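PDB 3TM8: HD-GYP domain-containing protein from Bdellovibrio bacteriovorus, which binds two iron ions in a helical HD-GYP domain of the class of cyclic-di-GMP phosphodiesterases, and is probably a hydrolase. Local coordinates for residues Lys142-Ile147 with Lys191-Leu196; Thr176-Leu181 with Ala278-Ser283. One frame throughout, in Å; residues are numbered along the deposited sequence.

Interaction 1: residues Lys142-Ile147 with Lys191-Leu196; sequences KYVNFI and KKTQLL
Val144 meets Thr193 where helix 130-149 packs against helix 190-202, a helix of the all-helical HD domain. The second helix leads straight into His203 and Asp204, the His-Asp pair that binds iron, but this seam lies well away from the metal. The backbones come closest between Val144 and Gln194, with the CA of Val144 6.8 Å from the CA of Gln194.

The tight part is a single valine facing one turn of helix. Its two methyls do different jobs. CG1 of Val144, turned anti to the backbone N (chi1 171°), lies 3.8 Å from OG1 of Thr193. Thr193 was modelled in two conformers, so this particular approach of OG1 is less certain than the backbone contact. CG2 of Val144 instead touches backbone, 3.7 Å from the carbonyl O of Thr193. The two side chains cross at about a right angle, and the polar atoms that the valine covers have partners on their own helix: Thr193 OG1 is hydrogen-bonded to the carbonyl of Pro190, and Thr193 O to the hydroxyl of Thr197. Val144 also touches Thr197 one turn further on, which extends the buried strip.

Away from this spot the contact thins quickly. Gln194 is partly exposed and its side chain stays 5.3 Å or more from helix segment 142-147, yet it still ties the helices together, because its NE2 bonds the carbonyl of Lys137, earlier on the valine's helix. Lys191 and Lys192 lie on the solvent side, as does Asn145, while Tyr143 and Phe146 turn to helix 105-125 and touch Ile112 there. At the margin of the tight patch, CG2 of Val144 lies 4.4 Å from the backbone N of Gln194.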
ATOM      1  N   LYS A 142       0.004   9.997 -10.315  1.00  7.05           N
ATOM      2  CA  LYS A 142       1.427   9.995 -10.639  1.00  7.11           C
ATOM      3  C   LYS A 142       1.980   8.576 -10.598  1.00  6.15           C
ATOM      4  O   LYS A 142       2.836   8.209 -11.393  1.00  6.74           O
ATOM      5  CB  LYS A 142       2.211  10.900  -9.683  1.00  9.03           C
ATOM      6  CG  LYS A 142       1.832  12.367  -9.799  1.00 11.79           C
ATOM      7  CD  LYS A 142       2.506  13.213  -8.721  1.00 16.30           C
ATOM      8  CE  LYS A 142       4.022  13.149  -8.811  1.00 21.31           C
ATOM      9  NZ  LYS A 142       4.572  13.880  -9.985  1.00 24.10           N
ATOM     10  N   TYR A 143       1.477   7.776  -9.665  1.00  6.23           N
ATOM     11  CA  TYR A 143       1.901   6.391  -9.522  1.00  6.57           C
ATOM     12  C   TYR A 143       1.493   5.550 -10.732  1.00  6.44           C
ATOM     13  O   TYR A 143       2.300   4.781 -11.266  1.00  6.76           O
ATOM     14  CB  TYR A 143       1.355   5.792  -8.220  1.00  6.63           C
ATOM     15  CG  TYR A 143       1.993   4.471  -7.881  1.00  5.79           C
ATOM     16  CD1 TYR A 143       3.374   4.355  -7.763  1.00  7.01           C
ATOM     17  CD2 TYR A 143       1.223   3.334  -7.664  1.00  6.81           C
ATOM     18  CE1 TYR A 143       3.968   3.157  -7.463  1.00  7.18           C
ATOM     19  CE2 TYR A 143       1.816   2.124  -7.358  1.00  7.74           C
ATOM     20  CZ  TYR A 143       3.189   2.044  -7.260  1.00  6.54           C
ATOM     21  OH  TYR A 143       3.817   0.866  -6.966  1.00  7.78           O
ATOM     22  N   VAL A 144       0.253   5.702 -11.176  1.00  6.35           N
ATOM     23  CA  VAL A 144      -0.176   5.010 -12.395  1.00  6.98           C
ATOM     24  C   VAL A 144       0.797   5.343 -13.530  1.00  6.34           C
ATOM     25  O   VAL A 144       1.259   4.456 -14.257  1.00  7.07           O
ATOM     26  CB  VAL A 144      -1.616   5.389 -12.827  1.00  7.85           C
ATOM     27  CG1 VAL A 144      -1.938   4.821 -14.221  1.00  9.16           C
ATOM     28  CG2 VAL A 144      -2.627   4.899 -11.804  1.00  8.51           C
ATOM     29  N   ASN A 145       1.121   6.623 -13.680  1.00  7.19           N
ATOM     30  CA  ASN A 145       2.017   7.022 -14.754  1.00  7.64           C
ATOM     31  C   ASN A 145       3.409   6.424 -14.607  1.00  6.93           C
ATOM     32  O   ASN A 145       4.018   6.019 -15.595  1.00  9.09           O
ATOM     33  CB  ASN A 145       2.081   8.540 -14.891  1.00  7.90           C
ATOM     34  CG  ASN A 145       2.945   8.966 -16.051  1.00  9.65           C
ATOM     35  OD1 ASN A 145       2.678   8.600 -17.194  1.00 11.05           O
ATOM     36  ND2 ASN A 145       3.989   9.737 -15.767  1.00 10.82           N
ATOM     37  N   PHE A 146       3.911   6.368 -13.377  1.00  7.52           N
ATOM     38  CA  PHE A 146       5.211   5.765 -13.118  1.00  6.80           C
ATOM     39  C   PHE A 146       5.232   4.292 -13.532  1.00  7.15           C
ATOM     40  O   PHE A 146       6.146   3.842 -14.231  1.00  8.03           O
ATOM     41  CB  PHE A 146       5.557   5.924 -11.635  1.00  6.99           C
ATOM     42  CG  PHE A 146       6.799   5.173 -11.195  1.00  7.16           C
ATOM     43  CD1 PHE A 146       8.058   5.532 -11.662  1.00  8.24           C
ATOM     44  CD2 PHE A 146       6.703   4.119 -10.292  1.00  8.01           C
ATOM     45  CE1 PHE A 146       9.199   4.847 -11.247  1.00  9.04           C
ATOM     46  CE2 PHE A 146       7.835   3.432  -9.874  1.00  7.89           C
ATOM     47  CZ  PHE A 146       9.087   3.799 -10.350  1.00  8.88           C
ATOM     48  N   ILE A 147       4.224   3.540 -13.100  1.00  7.57           N
ATOM     49  CA  ILE A 147       4.154   2.120 -13.418  1.00  8.22           C
ATOM     50  C   ILE A 147       3.966   1.894 -14.928  1.00  8.37           C
ATOM     51  O   ILE A 147       4.571   0.990 -15.512  1.00 10.00           O
ATOM     52  CB  ILE A 147       3.028   1.426 -12.632  1.00  8.05           C
ATOM     53  CG1 ILE A 147       3.292   1.501 -11.117  1.00  8.26           C
ATOM     54  CG2 ILE A 147       2.856  -0.022 -13.103  1.00  9.85           C
ATOM     55  CD1 ILE A 147       4.533   0.767 -10.654  1.00  8.97           C
ATOM     56  N   LYS A 191      -9.198   8.290 -15.413  1.00 12.30           N
ATOM     57  CA  LYS A 191      -9.933   8.563 -14.186  1.00 13.42           C
ATOM     58  C   LYS A 191     -10.208   7.264 -13.437  1.00 11.53           C
ATOM     59  O   LYS A 191     -10.081   7.196 -12.209  1.00 11.85           O
ATOM     60  CB  LYS A 191     -11.224   9.324 -14.490  1.00 17.63           C
ATOM     61  CG  LYS A 191     -10.979  10.597 -15.294  1.00 22.27           C
ATOM     62  CD  LYS A 191     -12.144  11.570 -15.209  1.00 25.90           C
ATOM     63  CE  LYS A 191     -11.895  12.792 -16.087  1.00 28.84           C
ATOM     64  NZ  LYS A 191     -12.974  13.809 -15.964  1.00 30.83           N
ATOM     65  N   LYS A 192     -10.558   6.225 -14.183  1.00 11.71           N
ATOM     66  CA  LYS A 192     -10.805   4.924 -13.573  1.00 11.66           C
ATOM     67  C   LYS A 192      -9.542   4.331 -12.975  1.00 10.48           C
ATOM     68  O   LYS A 192      -9.570   3.797 -11.862  1.00  9.66           O
ATOM     69  CB  LYS A 192     -11.411   3.946 -14.576  1.00 14.06           C
ATOM     70  CG  LYS A 192     -12.868   4.216 -14.876  1.00 17.89           C
ATOM     71  CD  LYS A 192     -13.435   3.155 -15.800  1.00 22.05           C
ATOM     72  CE  LYS A 192     -14.912   3.398 -16.083  1.00 24.97           C
ATOM     73  NZ  LYS A 192     -15.466   2.439 -17.077  1.00 27.75           N
ATOM     74  N   THR A 193      -8.425   4.411 -13.689  1.00 10.06           N
ATOM     75  CA  THR A 193      -7.192   3.828 -13.169  0.50  9.65           C
ATOM     76  C   THR A 193      -6.696   4.599 -11.949  1.00  8.22           C
ATOM     77  O   THR A 193      -6.152   4.011 -11.019  1.00  8.73           O
ATOM     78  CB  THR A 193      -6.085   3.714 -14.239  0.50  9.95           C
ATOM     79  OG1 THR A 193      -5.729   5.021 -14.706  0.50  9.49           O
ATOM     80  CG2 THR A 193      -6.558   2.848 -15.407  0.50 12.23           C
ATOM     81  N   GLN A 194      -6.900   5.914 -11.937  1.00  7.14           N
ATOM     82  CA  GLN A 194      -6.536   6.716 -10.772  1.00  7.81           C
ATOM     83  C   GLN A 194      -7.355   6.292  -9.549  1.00  7.09           C
ATOM     84  O   GLN A 194      -6.814   6.102  -8.465  1.00  6.79           O
ATOM     85  CB  GLN A 194      -6.751   8.200 -11.046  1.00  8.86           C
ATOM     86  CG  GLN A 194      -6.465   9.085  -9.849  1.00  9.92           C
ATOM     87  CD  GLN A 194      -6.652  10.539 -10.200  1.00 12.70           C
ATOM     88  OE1 GLN A 194      -7.520  10.879 -11.011  1.00 15.30           O
ATOM     89  NE2 GLN A 194      -5.825  11.400  -9.634  1.00 11.58           N
ATOM     90  N   LEU A 195      -8.664   6.153  -9.720  1.00  7.45           N
ATOM     91  CA  LEU A 195      -9.538   5.808  -8.602  1.00  7.84           C
ATOM     92  C   LEU A 195      -9.349   4.362  -8.135  1.00  6.33           C
ATOM     93  O   LEU A 195      -9.441   4.084  -6.940  1.00  7.34           O
ATOM     94  CB  LEU A 195     -11.002   6.090  -8.943  1.00 10.40           C
ATOM     95  CG  LEU A 195     -11.315   7.578  -9.150  1.00 12.89           C
ATOM     96  CD1 LEU A 195     -12.789   7.777  -9.451  1.00 15.06           C
ATOM     97  CD2 LEU A 195     -10.882   8.404  -7.930  1.00 15.00           C
ATOM     98  N   LEU A 196      -9.066   3.460  -9.070  1.00  6.94           N
ATOM     99  CA  LEU A 196      -8.717   2.079  -8.760  1.00  7.65           C
ATOM    100  C   LEU A 196      -7.475   2.044  -7.876  1.00  6.99           C
ATOM    101  O   LEU A 196      -7.431   1.341  -6.865  1.00  7.46           O
ATOM    102  CB  LEU A 196      -8.467   1.302 -10.056  1.00  9.38           C
ATOM    103  CG  LEU A 196      -7.832  -0.085  -9.932  1.00 10.81           C
ATOM    104  CD1 LEU A 196      -8.768  -1.043  -9.216  1.00 11.10           C
ATOM    105  CD2 LEU A 196      -7.437  -0.626 -11.303  1.00 12.15           C
TER

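Interaction 2: residues Thr176-Leu181 with Ala278-Ser283; sequences TLSIAL and AVLVSS
Ser178 and Val281 mark the closest backbone approach, CA to CA 6.0 Å, between segments 176-181 and 278-283, whose helix axes come within 9.2 Å and run at 123° to each other. The small serine at this point is consistent with so near a passage. Its CB and CA form a low patch on helix 167-185, and the CD2 methyl of Leu280 settles there, 3.6 Å from the CA of Ser178.

Beside it stands Leu181, one turn on. With CG anti to the backbone N (chi1 177°), this leucine extends toward the other helix to meet Leu280 tip to tip, and its CD2 comes to 3.4 Å from CG of Leu280. That spacing is tighter than usual for carbons, and since Leu280 was modelled in two conformers the exact closeness is doubtful. The CB of Val281 points away from the serine's helix, yet its CG2 methyl still reaches to 3.9 Å from OG of Ser178. Leu196 of helix 190-202 closes over Leu280 and Val281, and His320 touches Leu181.

These are the helices that carry two ligands of one iron, His170 on the first and Asn285 on the second, while the side chain of Val281 lies about 4 Å from those of the iron-binding His203 and His257. The serine hydroxyl is hydrogen-bonded to the carbonyl of Val174, so its polar end is satisfied within its own helix and meets methyl groups across this contact. The join is therefore apolar, held by shape and burial beside the two-iron site.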
ATOM      1  N   THR A 176      -0.415  -1.734  -6.982  1.00  5.75           N
ATOM      2  CA  THR A 176       0.528  -2.030  -8.053  1.00  6.28           C
ATOM      3  C   THR A 176       0.007  -3.188  -8.913  1.00  6.72           C
ATOM      4  O   THR A 176      -0.016  -3.105 -10.151  1.00  7.38           O
ATOM      5  CB  THR A 176       1.917  -2.372  -7.473  1.00  6.80           C
ATOM      6  OG1 THR A 176       2.333  -1.335  -6.572  1.00  6.30           O
ATOM      7  CG2 THR A 176       2.956  -2.507  -8.577  1.00  9.15           C
ATOM      8  N   LEU A 177      -0.416  -4.266  -8.253  1.00  6.42           N
ATOM      9  CA  LEU A 177      -0.996  -5.401  -8.949  1.00  7.02           C
ATOM     10  C   LEU A 177      -2.280  -4.985  -9.648  1.00  7.65           C
ATOM     11  O   LEU A 177      -2.566  -5.445 -10.749  1.00  8.02           O
ATOM     12  CB  LEU A 177      -1.281  -6.539  -7.976  1.00  7.64           C
ATOM     13  CG  LEU A 177      -0.086  -7.184  -7.274  1.00  9.22           C
ATOM     14  CD1 LEU A 177      -0.568  -8.139  -6.191  1.00 10.20           C
ATOM     15  CD2 LEU A 177       0.813  -7.915  -8.277  1.00 10.98           C
ATOM     16  N   SER A 178      -3.050  -4.100  -9.025  1.00  6.94           N
ATOM     17  CA  SER A 178      -4.293  -3.638  -9.640  1.00  7.38           C
ATOM     18  C   SER A 178      -4.061  -2.835 -10.924  1.00  7.40           C
ATOM     19  O   SER A 178      -4.800  -2.990 -11.902  1.00  7.95           O
ATOM     20  CB  SER A 178      -5.131  -2.825  -8.646  1.00  7.82           C
ATOM     21  OG  SER A 178      -5.585  -3.629  -7.565  1.00  7.20           O
ATOM     22  N   ILE A 179      -3.051  -1.971 -10.921  1.00  7.71           N
ATOM     23  CA  ILE A 179      -2.717  -1.213 -12.131  1.00  8.66           C
ATOM     24  C   ILE A 179      -2.342  -2.171 -13.258  1.00  8.13           C
ATOM     25  O   ILE A 179      -2.825  -2.051 -14.394  1.00  8.84           O
ATOM     26  CB  ILE A 179      -1.540  -0.233 -11.889  1.00  8.71           C
ATOM     27  CG1 ILE A 179      -1.978   0.915 -10.977  1.00  8.48           C
ATOM     28  CG2 ILE A 179      -1.003   0.303 -13.227  1.00  9.29           C
ATOM     29  CD1 ILE A 179      -0.819   1.658 -10.320  1.00  9.29           C
ATOM     30  N   ALA A 180      -1.492  -3.142 -12.944  1.00  8.05           N
ATOM     31  CA  ALA A 180      -1.064  -4.110 -13.946  1.00  8.69           C
ATOM     32  C   ALA A 180      -2.238  -4.953 -14.441  1.00  9.57           C
ATOM     33  O   ALA A 180      -2.344  -5.227 -15.636  1.00  9.87           O
ATOM     34  CB  ALA A 180       0.048  -5.000 -13.402  1.00  9.29           C
ATOM     35  N   LEU A 181      -3.122  -5.357 -13.533  1.00  8.82           N
ATOM     36  CA  LEU A 181      -4.293  -6.148 -13.908  1.00  8.75           C
ATOM     37  C   LEU A 181      -5.224  -5.339 -14.815  1.00  8.73           C
ATOM     38  O   LEU A 181      -5.736  -5.841 -15.822  1.00  9.95           O
ATOM     39  CB  LEU A 181      -5.025  -6.647 -12.659  1.00  8.94           C
ATOM     40  CG  LEU A 181      -6.319  -7.431 -12.881  1.00  9.51           C
ATOM     41  CD1 LEU A 181      -6.085  -8.628 -13.790  1.00 10.63           C
ATOM     42  CD2 LEU A 181      -6.844  -7.884 -11.538  1.00 10.37           C
ATOM     43  N   ALA A 278     -13.925  -2.850  -7.805  1.00  9.10           N
ATOM     44  CA  ALA A 278     -13.740  -3.573  -6.546  1.00  8.06           C
ATOM     45  C   ALA A 278     -13.490  -5.065  -6.778  1.00  8.49           C
ATOM     46  O   ALA A 278     -12.793  -5.702  -5.998  1.00  9.39           O
ATOM     47  CB  ALA A 278     -14.919  -3.361  -5.597  1.00  8.85           C
ATOM     48  N   VAL A 279     -14.064  -5.625  -7.842  1.00  8.79           N
ATOM     49  CA  VAL A 279     -13.806  -7.018  -8.189  1.00 10.26           C
ATOM     50  C   VAL A 279     -12.320  -7.194  -8.516  1.00  8.84           C
ATOM     51  O   VAL A 279     -11.695  -8.177  -8.110  1.00  8.67           O
ATOM     52  CB  VAL A 279     -14.679  -7.486  -9.378  1.00 11.47           C
ATOM     53  CG1 VAL A 279     -14.407  -8.957  -9.689  1.00 11.36           C
ATOM     54  CG2 VAL A 279     -16.145  -7.259  -9.066  1.00 13.14           C
ATOM     55  N   LEU A 280     -11.761  -6.224  -9.236  1.00 10.00           N
ATOM     56  CA  LEU A 280     -10.353  -6.241  -9.582  0.50  9.64           C
ATOM     57  C   LEU A 280      -9.482  -6.174  -8.317  1.00  7.71           C
ATOM     58  O   LEU A 280      -8.562  -6.977  -8.142  1.00  8.49           O
ATOM     59  CB  LEU A 280     -10.064  -5.075 -10.535  0.50 10.64           C
ATOM     60  CG  LEU A 280      -8.772  -5.084 -11.344  0.50 11.59           C
ATOM     61  CD1 LEU A 280      -8.858  -4.140 -12.534  0.50 10.45           C
ATOM     62  CD2 LEU A 280      -7.615  -4.701 -10.454  0.50 11.64           C
ATOM     63  N   VAL A 281      -9.781  -5.224  -7.437  1.00  7.03           N
ATOM     64  CA  VAL A 281      -9.020  -5.097  -6.198  1.00  7.38           C
ATOM     65  C   VAL A 281      -9.164  -6.348  -5.331  1.00  6.63           C
ATOM     66  O   VAL A 281      -8.205  -6.776  -4.686  1.00  7.45           O
ATOM     67  CB  VAL A 281      -9.418  -3.839  -5.403  1.00  8.03           C
ATOM     68  CG1 VAL A 281      -8.676  -3.793  -4.073  1.00  7.47           C
ATOM     69  CG2 VAL A 281      -9.109  -2.589  -6.210  1.00  8.94           C
ATOM     70  N   SER A 282     -10.359  -6.932  -5.308  1.00  6.68           N
ATOM     71  CA  SER A 282     -10.569  -8.164  -4.555  1.00  6.95           C
ATOM     72  C   SER A 282      -9.617  -9.273  -5.016  1.00  6.90           C
ATOM     73  O   SER A 282      -9.020  -9.968  -4.191  1.00  6.60           O
ATOM     74  CB  SER A 282     -12.020  -8.626  -4.640  1.00  7.51           C
ATOM     75  OG  SER A 282     -12.174  -9.855  -3.953  1.00  9.26           O
ATOM     76  N   SER A 283      -9.480  -9.438  -6.329  1.00  6.88           N
ATOM     77  CA  SER A 283      -8.567 -10.434  -6.879  1.00  7.21           C
ATOM     78  C   SER A 283      -7.106 -10.137  -6.533  1.00  6.99           C
ATOM     79  O   SER A 283      -6.369 -11.024  -6.098  1.00  7.78           O
ATOM     80  CB  SER A 283      -8.730 -10.540  -8.400  1.00  8.67           C
ATOM     81  OG  SER A 283     -10.064 -10.876  -8.752  1.00  9.62           O
TER

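Helix 190-202 belongs to interaction 1 and also touches both helices of interaction 2: CD1 of its Leu196 lies 3.4 Å from CG2 of Val281, and CD2 of Leu196 lies 3.6 Å from O of Ser178. A second bridge is polar: Tyr143 OH and Thr176 OG1, 2.7 Å apart, probably share a hydrogen bond. All four touching residues of interaction 2 are buried; in interaction 1 Val144 and Thr193 are, but Gln194 is partly exposed. Interaction 1 covers less than half as much surface and is flanked by solvent-exposed lysines. There a valine meets hydroxyl and carbonyl oxygens, whereas interaction 2, near the irons, is chiefly carbon on carbon.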